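Local coordinates for protein DMATS type aromatic prenyltransferase (Micromonospora olivasterospora, PDB 6ZRY) that probably transfers a dimethylallyl group to the indole ring of tryptophan, which it binds inside an ABBA-type barrel of antiparallel strands, at residues Ala70-Leu75 with Phe137-Arg142; Phe120-Pro125 with Glu152-Glu157; Leu212-His217 with Gly260-Thr265. All blocks are in the same frame, centred on the assembly; numbering follows the deposited sequence. Where two conformers were deposited one is given.

In the fold
From the N terminus, contact 1 opens on strand 71-79 and closes a long, partly helical loop when Phe137-Arg142 returns beside it. Contact 2 opens within that loop, at Phe120-Pro125, and closes after contact 1 has done so, at Glu152-Glu157; the two therefore cross along the chain, although they lie on opposite sides of its centre with nearest atoms about 22 Å apart. Contact 3 follows in series, Leu212-His217 meeting Gly260-Thr265 across a segment that holds helices 221-228 and 236-247. Contacts 1 and 3 join neighbouring strands at two places of one curled antiparallel sheet, whereas contact 2 ties together the loops leading into strand 131-138 and out of strand 141-149.

Contact 1: Ala70-Leu75 with Phe137-Arg142; sequences AEPPTL and FRSSRR
This is an antiparallel strand contact in the barrel sheet, made where the start of strand 71-79 runs beside the end of strand 131-138. Direct pairing rests on Leu75 and Phe137, a hydrogen-bonded pair: Phe137 N gives its hydrogen to Leu75 O at 2.7 Å, nearly along the C=O axis, and Leu75 N returns one to Phe137 O at 2.9 Å, in the carbonyl plane. Farther out the backbones diverge, with Pro72 CA and Ser139 CA 7.0 Å apart. A water fills in for pairing, donating to Pro73 O (2.6 Å) and accepting from Ser139 N (3.0 Å). Leu75 and Phe137 leave the same face and cross obliquely, Leu75 CG meeting Phe137 CD2 at 4.0 Å; Leu14 of helix 6-21 packs on both. Thr74 and the extended chain of Arg138 lie side by side, and Thr74 OG1 is bonded to Asn68. Glu71 OE1 stands 4.0 Å from Arg138 NH1, yet well out of the guanidinium plane, the carboxylate turned 71° from it, so this is charge attraction alone; the salt bridge of Arg138 goes to Glu144. Ser139 OG, set between its backbone N and carbonyl carbon (chi1 57°), touches Pro72 CG at 3.3 Å. With the type II turn Arg138-Arg141 leading into strand 141-149, the arrangement is a tight beta hairpin whose first strand pairs edge to edge with strand 71-79, as expected in the ABBA barrel.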
loop_
_atom_site.group_PDB
_atom_site.type_symbol
_atom_site.label_atom_id
_atom_site.label_comp_id
_atom_site.label_asym_id
_atom_site.label_seq_id
_atom_site.Cartn_x
_atom_site.Cartn_y
_atom_site.Cartn_z
ATOM N N ALA A 70 -20.435 4.912 -6.083
ATOM C CA ALA A 70 -20.934 4.741 -7.472
ATOM C C ALA A 70 -19.774 4.335 -8.398
ATOM O O ALA A 70 -19.400 5.141 -9.275
ATOM C CB ALA A 70 -21.593 6.022 -7.936
ATOM N N GLU A 71 -19.202 3.144 -8.157
ATOM C CA GLU A 71 -18.206 2.444 -9.022
ATOM C C GLU A 71 -17.948 1.072 -8.401
ATOM O O GLU A 71 -17.873 0.963 -7.180
ATOM C CB GLU A 71 -16.915 3.266 -9.158
ATOM C CG GLU A 71 -15.776 2.519 -9.868
ATOM C CD GLU A 71 -14.501 3.312 -10.116
ATOM O OE1 GLU A 71 -13.576 2.773 -10.815
ATOM O OE2 GLU A 71 -14.418 4.461 -9.616
ATOM N N PRO A 72 -17.829 -0.023 -9.193
ATOM C CA PRO A 72 -17.601 -1.347 -8.617
ATOM C C PRO A 72 -16.290 -1.334 -7.831
ATOM O O PRO A 72 -15.484 -0.451 -8.031
ATOM C CB PRO A 72 -17.539 -2.286 -9.826
ATOM C CG PRO A 72 -18.235 -1.505 -10.936
ATOM C CD PRO A 72 -17.937 -0.055 -10.650
ATOM N N PRO A 73 -16.042 -2.269 -6.898
ATOM C CA PRO A 73 -14.803 -2.239 -6.116
ATOM C C PRO A 73 -13.540 -2.438 -6.968
ATOM O O PRO A 73 -13.580 -3.141 -7.942
ATOM C CB PRO A 73 -14.954 -3.393 -5.111
ATOM C CG PRO A 73 -16.455 -3.643 -5.071
ATOM C CD PRO A 73 -16.928 -3.356 -6.485
ATOM N N THR A 74 -12.453 -1.818 -6.546
ATOM C CA THR A 74 -11.134 -1.923 -7.172
ATOM C C THR A 74 -10.303 -2.946 -6.380
ATOM O O THR A 74 -10.163 -2.788 -5.184
ATOM C CB THR A 74 -10.457 -0.562 -7.258
ATOM O OG1 THR A 74 -11.272 0.320 -8.035
ATOM C CG2 THR A 74 -9.084 -0.644 -7.879
ATOM N N LEU A 75 -9.736 -3.926 -7.061
ATOM C CA LEU A 75 -8.853 -4.944 -6.434
ATOM C C LEU A 75 -7.410 -4.544 -6.737
ATOM O O LEU A 75 -7.123 -4.149 -7.877
ATOM C CB LEU A 75 -9.275 -6.295 -7.020
ATOM C CG LEU A 75 -8.471 -7.542 -6.697
ATOM C CD1 LEU A 75 -8.345 -7.771 -5.200
ATOM C CD2 LEU A 75 -9.143 -8.739 -7.363
ATOM N N PHE A 137 -6.723 -3.522 -10.506
ATOM C CA PHE A 137 -7.722 -4.265 -11.327
ATOM C C PHE A 137 -9.137 -3.732 -11.073
ATOM O O PHE A 137 -9.529 -3.531 -9.930
ATOM C CB PHE A 137 -7.705 -5.757 -10.990
ATOM C CG PHE A 137 -6.343 -6.390 -10.920
ATOM C CD1 PHE A 137 -5.433 -6.231 -11.945
ATOM C CD2 PHE A 137 -5.982 -7.177 -9.834
ATOM C CE1 PHE A 137 -4.188 -6.841 -11.886
ATOM C CE2 PHE A 137 -4.746 -7.798 -9.788
ATOM C CZ PHE A 137 -3.848 -7.618 -10.804
ATOM N N ARG A 138 -9.908 -3.563 -12.130
ATOM C CA ARG A 138 -11.338 -3.166 -12.032
ATOM C C ARG A 138 -12.110 -3.869 -13.123
ATOM O O ARG A 138 -11.466 -4.307 -14.105
ATOM C CB ARG A 138 -11.535 -1.661 -12.202
ATOM C CG ARG A 138 -10.421 -0.823 -11.605
ATOM C CD ARG A 138 -10.535 0.628 -11.997
ATOM N NE ARG A 138 -9.415 1.406 -11.490
ATOM C CZ ARG A 138 -9.185 2.686 -11.782
ATOM N NH1 ARG A 138 -10.000 3.354 -12.594
ATOM N NH2 ARG A 138 -8.133 3.295 -11.257
ATOM N N SER A 139 -13.429 -3.987 -12.941
ATOM C CA SER A 139 -14.386 -4.311 -14.023
ATOM C C SER A 139 -14.240 -3.231 -15.100
ATOM O O SER A 139 -14.196 -2.042 -14.744
ATOM C CB SER A 139 -15.820 -4.427 -13.503
ATOM O OG SER A 139 -16.223 -3.232 -12.844
ATOM N N SER A 140 -14.065 -3.640 -16.350
ATOM C CA SER A 140 -14.162 -2.770 -17.546
ATOM C C SER A 140 -12.926 -1.867 -17.686
ATOM O O SER A 140 -12.974 -0.959 -18.552
ATOM C CB SER A 140 -15.429 -1.950 -17.494
ATOM O OG SER A 140 -16.495 -2.716 -16.939
ATOM N N ARG A 141 -11.848 -2.094 -16.909
ATOM C CA ARG A 141 -10.561 -1.393 -17.147
ATOM C C ARG A 141 -9.421 -2.406 -17.286
ATOM O O ARG A 141 -9.454 -3.443 -16.613
ATOM C CB ARG A 141 -10.304 -0.354 -16.053
ATOM C CG ARG A 141 -11.477 0.591 -15.824
ATOM C CD ARG A 141 -11.097 2.061 -15.833
ATOM N NE ARG A 141 -12.264 2.907 -16.040
ATOM C CZ ARG A 141 -12.543 3.557 -17.179
ATOM N N ARG A 142 -8.457 -2.095 -18.146
ATOM C CA ARG A 142 -7.184 -2.835 -18.272
ATOM C C ARG A 142 -6.432 -2.653 -16.949
ATOM O O ARG A 142 -6.590 -1.616 -16.309
ATOM C CB ARG A 142 -6.382 -2.279 -19.455
HETATM O O HOH W 1 -14.514 -4.130 -10.173
#

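Contact 2: Phe120-Pro125 with Glu152-Glu157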
loop_
_atom_site.group_PDB
_atom_site.type_symbol
_atom_site.label_atom_id
_atom_site.label_comp_id
_atom_site.label_asym_id
_atom_site.label_seq_id
_atom_site.Cartn_x
_atom_site.Cartn_y
_atom_site.Cartn_z
ATOM N N PHE A 120 17.143 7.947 -7.012
ATOM C CA PHE A 120 16.941 6.754 -6.158
ATOM C C PHE A 120 18.052 5.725 -6.389
ATOM O O PHE A 120 18.233 4.911 -5.525
ATOM C CB PHE A 120 15.545 6.144 -6.370
ATOM C CG PHE A 120 14.409 7.065 -5.962
ATOM C CD1 PHE A 120 13.982 8.079 -6.811
ATOM C CD2 PHE A 120 13.752 6.900 -4.746
ATOM C CE1 PHE A 120 12.937 8.916 -6.457
ATOM C CE2 PHE A 120 12.709 7.748 -4.384
ATOM C CZ PHE A 120 12.298 8.752 -5.239
ATOM N N ALA A 121 18.753 5.768 -7.519
ATOM C CA ALA A 121 19.690 4.695 -7.922
ATOM C C ALA A 121 20.866 4.680 -6.957
ATOM O O ALA A 121 21.442 5.750 -6.685
ATOM C CB ALA A 121 20.148 4.873 -9.354
ATOM N N THR A 122 21.205 3.501 -6.456
ATOM C CA THR A 122 22.325 3.285 -5.517
ATOM C C THR A 122 22.666 1.807 -5.518
ATOM O O THR A 122 21.734 0.971 -5.632
ATOM C CB THR A 122 22.007 3.801 -4.110
ATOM O OG1 THR A 122 23.140 3.523 -3.283
ATOM C CG2 THR A 122 20.760 3.182 -3.511
ATOM N N ASP A 123 23.963 1.508 -5.452
ATOM C CA ASP A 123 24.499 0.129 -5.433
ATOM C C ASP A 123 24.259 -0.500 -4.071
ATOM O O ASP A 123 24.234 -1.729 -4.011
ATOM C CB ASP A 123 25.988 0.111 -5.774
ATOM C CG ASP A 123 26.221 -0.075 -7.251
ATOM O OD1 ASP A 123 25.241 -0.477 -7.948
ATOM O OD2 ASP A 123 27.367 0.161 -7.699
ATOM N N ASP A 124 24.090 0.319 -3.034
ATOM C CA ASP A 124 23.911 -0.132 -1.639
ATOM C C ASP A 124 22.565 0.371 -1.100
ATOM O O ASP A 124 22.535 1.186 -0.189
ATOM C CB ASP A 124 25.091 0.354 -0.804
ATOM C CG ASP A 124 25.634 -0.714 0.115
ATOM O OD1 ASP A 124 26.861 -0.893 0.128
ATOM O OD2 ASP A 124 24.817 -1.385 0.782
ATOM N N PRO A 125 21.415 -0.104 -1.633
ATOM C CA PRO A 125 20.105 0.358 -1.159
ATOM C C PRO A 125 19.938 0.067 0.336
ATOM O O PRO A 125 20.320 -1.037 0.761
ATOM C CB PRO A 125 19.090 -0.432 -1.988
ATOM C CG PRO A 125 19.873 -1.639 -2.469
ATOM C CD PRO A 125 21.292 -1.147 -2.657
ATOM N N GLU A 152 13.853 6.428 1.568
ATOM C CA GLU A 152 14.971 6.232 2.531
ATOM C C GLU A 152 16.044 5.295 1.950
ATOM O O GLU A 152 16.893 4.805 2.728
ATOM C CB GLU A 152 14.414 5.700 3.846
ATOM C CG GLU A 152 13.481 6.686 4.535
ATOM C CD GLU A 152 12.868 6.149 5.834
ATOM O OE1 GLU A 152 12.414 6.948 6.628
ATOM O OE2 GLU A 152 12.879 4.930 6.033
ATOM N N VAL A 153 16.024 5.050 0.651
ATOM C CA VAL A 153 16.911 4.040 0.005
ATOM C C VAL A 153 18.385 4.481 0.109
ATOM O O VAL A 153 19.244 3.605 0.103
ATOM C CB VAL A 153 16.504 3.789 -1.446
ATOM C CG1 VAL A 153 16.864 4.964 -2.342
ATOM C CG2 VAL A 153 17.094 2.485 -1.973
ATOM N N LYS A 154 18.660 5.780 0.176
ATOM C CA LYS A 154 20.042 6.305 0.378
ATOM C C LYS A 154 20.223 6.710 1.846
ATOM O O LYS A 154 21.144 7.483 2.138
ATOM C CB LYS A 154 20.301 7.463 -0.585
ATOM C CG LYS A 154 20.274 7.072 -2.048
ATOM C CD LYS A 154 20.770 8.161 -2.943
ATOM C CE LYS A 154 21.077 7.676 -4.344
ATOM N NZ LYS A 154 21.521 8.789 -5.227
ATOM N N GLY A 155 19.370 6.180 2.740
ATOM C CA GLY A 155 19.399 6.433 4.188
ATOM C C GLY A 155 18.307 7.413 4.612
ATOM O O GLY A 155 17.858 8.200 3.784
ATOM N N VAL A 156 17.919 7.371 5.876
ATOM C CA VAL A 156 16.812 8.193 6.420
ATOM C C VAL A 156 17.204 9.686 6.345
ATOM O O VAL A 156 16.351 10.492 6.023
ATOM C CB VAL A 156 16.437 7.730 7.842
ATOM C CG1 VAL A 156 15.287 8.545 8.409
ATOM C CG2 VAL A 156 16.081 6.242 7.875
ATOM N N GLU A 157 18.471 10.030 6.592
ATOM C CA GLU A 157 18.949 11.439 6.648
ATOM C C GLU A 157 18.762 12.119 5.283
ATOM O O GLU A 157 18.430 13.309 5.254
ATOM C CB GLU A 157 20.428 11.500 7.061
#
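Two loops without regular structure approach at Pro125 and Val153, whose CA atoms are 5.0 Å apart, and no hydrogen bond passes between these two segments, the backbone bond falling one residue on, between Val153 and Gln126; Glu152-Gly155 form a type I beta turn closed by Gly155 N to Glu152 O at 2.8 Å. Val153 is the central side chain, and its two methyls divide the work. CG2, anti to the backbone N, presses on Pro125 CB (3.5 Å) and meets Thr122 CG2 (4.0 Å), Thr122 and Val153 sliding past each other in opposite directions. CG1, lying between the backbone N and carbonyl carbon (chi1 72°), reaches Phe120 O at 3.5 Å. A CA-H...O contact adds to the packing, Pro125 CA to Val153 O at 3.6 Å. Lys154 stretches its extended chain past Thr122 until CE comes 3.1 Å from Ala121 O. Its NZ is 3.4 Å from Ala121 O at too poor an angle for a hydrogen bond, and bonds weakly to Leu119 O instead. An alanine here would remove the aliphatic chain and the ammonium, and would probably loosen the seating of Ala121 and Thr122 against the turn. Phe120 continues onto Leu162 and Ala166 of helix 159-170, and Pro125 onto Leu89 of helix 88-106. The contact is a type I turn packed against a helix-to-strand connection at the periphery of the fold, away from the tryptophan pocket.

Contact 3: Leu212-His217 with Gly260-Thr265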
loop_
_atom_site.group_PDB
_atom_site.type_symbol
_atom_site.label_atom_id
_atom_site.label_comp_id
_atom_site.label_asym_id
_atom_site.label_seq_id
_atom_site.Cartn_x
_atom_site.Cartn_y
_atom_site.Cartn_z
ATOM N N LEU A 212 2.759 10.648 -1.826
ATOM C CA LEU A 212 3.788 10.512 -0.782
ATOM C C LEU A 212 3.142 9.984 0.485
ATOM O O LEU A 212 2.164 10.582 0.942
ATOM C CB LEU A 212 4.447 11.868 -0.545
ATOM C CG LEU A 212 5.624 11.866 0.429
ATOM C CD1 LEU A 212 6.815 11.110 -0.126
ATOM C CD2 LEU A 212 6.021 13.282 0.790
ATOM N N TYR A 213 3.728 8.960 1.071
ATOM C CA TYR A 213 3.227 8.358 2.322
ATOM C C TYR A 213 4.170 8.698 3.461
ATOM O O TYR A 213 5.401 8.485 3.281
ATOM C CB TYR A 213 3.141 6.849 2.193
ATOM C CG TYR A 213 2.114 6.284 1.250
ATOM C CD1 TYR A 213 2.180 6.494 -0.121
ATOM C CD2 TYR A 213 1.143 5.399 1.716
ATOM C CE1 TYR A 213 1.271 5.923 -0.994
ATOM C CE2 TYR A 213 0.229 4.812 0.848
ATOM C CZ TYR A 213 0.301 5.074 -0.513
ATOM O OH TYR A 213 -0.560 4.495 -1.401
ATOM N N LEU A 214 3.630 9.194 4.568
ATOM C CA LEU A 214 4.377 9.526 5.818
ATOM C C LEU A 214 3.936 8.545 6.901
ATOM O O LEU A 214 2.731 8.375 7.045
ATOM C CB LEU A 214 4.027 10.937 6.266
ATOM C CG LEU A 214 4.810 12.087 5.669
ATOM C CD1 LEU A 214 4.745 12.080 4.167
ATOM C CD2 LEU A 214 4.251 13.423 6.212
ATOM N N THR A 215 4.867 7.972 7.629
ATOM C CA THR A 215 4.587 7.123 8.794
ATOM C C THR A 215 4.761 7.987 10.028
ATOM O O THR A 215 5.843 8.592 10.185
ATOM C CB THR A 215 5.461 5.869 8.812
ATOM O OG1 THR A 215 5.230 5.149 7.590
ATOM C CG2 THR A 215 5.184 4.989 10.007
ATOM N N HIS A 216 3.728 8.053 10.848
ATOM C CA HIS A 216 3.662 8.871 12.071
ATOM C C HIS A 216 3.896 7.963 13.277
ATOM O O HIS A 216 2.917 7.382 13.770
ATOM C CB HIS A 216 2.306 9.590 12.150
ATOM C CG HIS A 216 2.028 10.487 11.000
ATOM N ND1 HIS A 216 2.718 11.677 10.800
ATOM C CD2 HIS A 216 1.113 10.417 10.011
ATOM C CE1 HIS A 216 2.264 12.270 9.724
ATOM N NE2 HIS A 216 1.267 11.543 9.238
ATOM N N HIS A 217 5.128 7.824 13.729
ATOM C CA HIS A 217 5.489 6.897 14.832
ATOM C C HIS A 217 4.920 7.413 16.157
ATOM O O HIS A 217 5.024 8.616 16.405
ATOM C CB HIS A 217 7.003 6.672 14.879
ATOM C CG HIS A 217 7.485 5.884 13.718
ATOM N ND1 HIS A 217 7.381 4.500 13.670
ATOM C CD2 HIS A 217 7.984 6.279 12.527
ATOM C CE1 HIS A 217 7.851 4.070 12.517
ATOM N NE2 HIS A 217 8.225 5.155 11.785
ATOM N N GLY A 260 -0.215 8.384 6.758
ATOM C CA GLY A 260 -0.953 9.290 5.885
ATOM C C GLY A 260 -0.344 9.350 4.524
ATOM O O GLY A 260 0.895 9.325 4.434
ATOM N N SER A 261 -1.156 9.490 3.492
ATOM C CA SER A 261 -0.663 9.735 2.124
ATOM C C SER A 261 -1.247 11.032 1.577
ATOM O O SER A 261 -2.363 11.408 1.956
ATOM C CB SER A 261 -0.888 8.568 1.209
ATOM O OG SER A 261 -2.237 8.458 0.856
ATOM N N TYR A 262 -0.423 11.715 0.805
ATOM C CA TYR A 262 -0.660 13.039 0.221
ATOM C C TYR A 262 -0.548 12.925 -1.275
ATOM O O TYR A 262 0.456 12.418 -1.759
ATOM C CB TYR A 262 0.368 14.023 0.795
ATOM C CG TYR A 262 0.257 14.175 2.285
ATOM C CD1 TYR A 262 0.896 13.301 3.164
ATOM C CD2 TYR A 262 -0.597 15.117 2.812
ATOM C CE1 TYR A 262 0.727 13.409 4.542
ATOM C CE2 TYR A 262 -0.756 15.264 4.178
ATOM C CZ TYR A 262 -0.087 14.423 5.049
ATOM O OH TYR A 262 -0.294 14.600 6.397
ATOM N N THR A 263 -1.537 13.385 -1.999
ATOM C CA THR A 263 -1.528 13.405 -3.462
ATOM C C THR A 263 -1.101 14.790 -3.927
ATOM O O THR A 263 -1.817 15.748 -3.629
ATOM C CB THR A 263 -2.877 12.988 -4.037
ATOM O OG1 THR A 263 -3.160 11.685 -3.547
ATOM C CG2 THR A 263 -2.862 12.933 -5.539
ATOM N N PHE A 264 0.038 14.855 -4.609
ATOM C CA PHE A 264 0.645 16.079 -5.189
ATOM C C PHE A 264 0.332 16.103 -6.673
ATOM O O PHE A 264 0.572 15.083 -7.380
ATOM C CB PHE A 264 2.155 16.120 -4.973
ATOM C CG PHE A 264 2.593 16.008 -3.541
ATOM C CD1 PHE A 264 1.918 16.686 -2.533
ATOM C CD2 PHE A 264 3.686 15.233 -3.188
ATOM C CE1 PHE A 264 2.342 16.609 -1.209
ATOM C CE2 PHE A 264 4.095 15.152 -1.862
ATOM C CZ PHE A 264 3.416 15.831 -0.880
ATOM N N THR A 265 -0.176 17.222 -7.141
ATOM C CA THR A 265 -0.556 17.406 -8.550
ATOM C C THR A 265 0.014 18.731 -9.075
ATOM O O THR A 265 0.262 19.653 -8.255
ATOM C CB THR A 265 -2.076 17.273 -8.682
ATOM O OG1 THR A 265 -2.310 17.135 -10.079
ATOM C CG2 THR A 265 -2.832 18.439 -8.073
HETATM O O HOH W 2 -1.470 12.472 8.124
#
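Tyr213 lays one face of its ring over Ser261 CB on one side of two antiparallel strands: this CB sits 3.7 Å from the Tyr213 ring centroid, only 7° off its normal, a CH-pi contact. The two form a non-hydrogen-bonded pair, which brings their CA atoms to 4.1 Å. Hydrogen-bonded pairs flank it, Leu212 with Tyr262 and Leu214 with Gly260; the straightest bond, Leu214 N to Gly260 O, is 2.7 Å at 169°. On the opposite face the side chains meet diagonally. Leu214 crosses Tyr262 at about a right angle, its CD2 3.9 Å from Tyr262 CE1, while Leu212 crosses Phe264 obliquely, placing CB 3.6 Å from Phe264 CE2 and CD2 in the ring plane at its edge. A water links His216 NE2 (3.1 Å) to Tyr262 OH (3.0 Å), and Asp193 holds His216 ND1 from the other end. Tyr213 OH bonds to Tyr148 OH, and Ser261 OG to Tyr277 OH. Phe197 of the tryptophan pocket meets the Tyr213 ring edge-to-face, and bound tryptophan is about 5 Å from the Tyr213 side chain. Gripped by face contact and hydroxyl bond, Tyr213 is probably well fixed, consistent with the tyrosine-rich chamber that shields the allylic cation in this family.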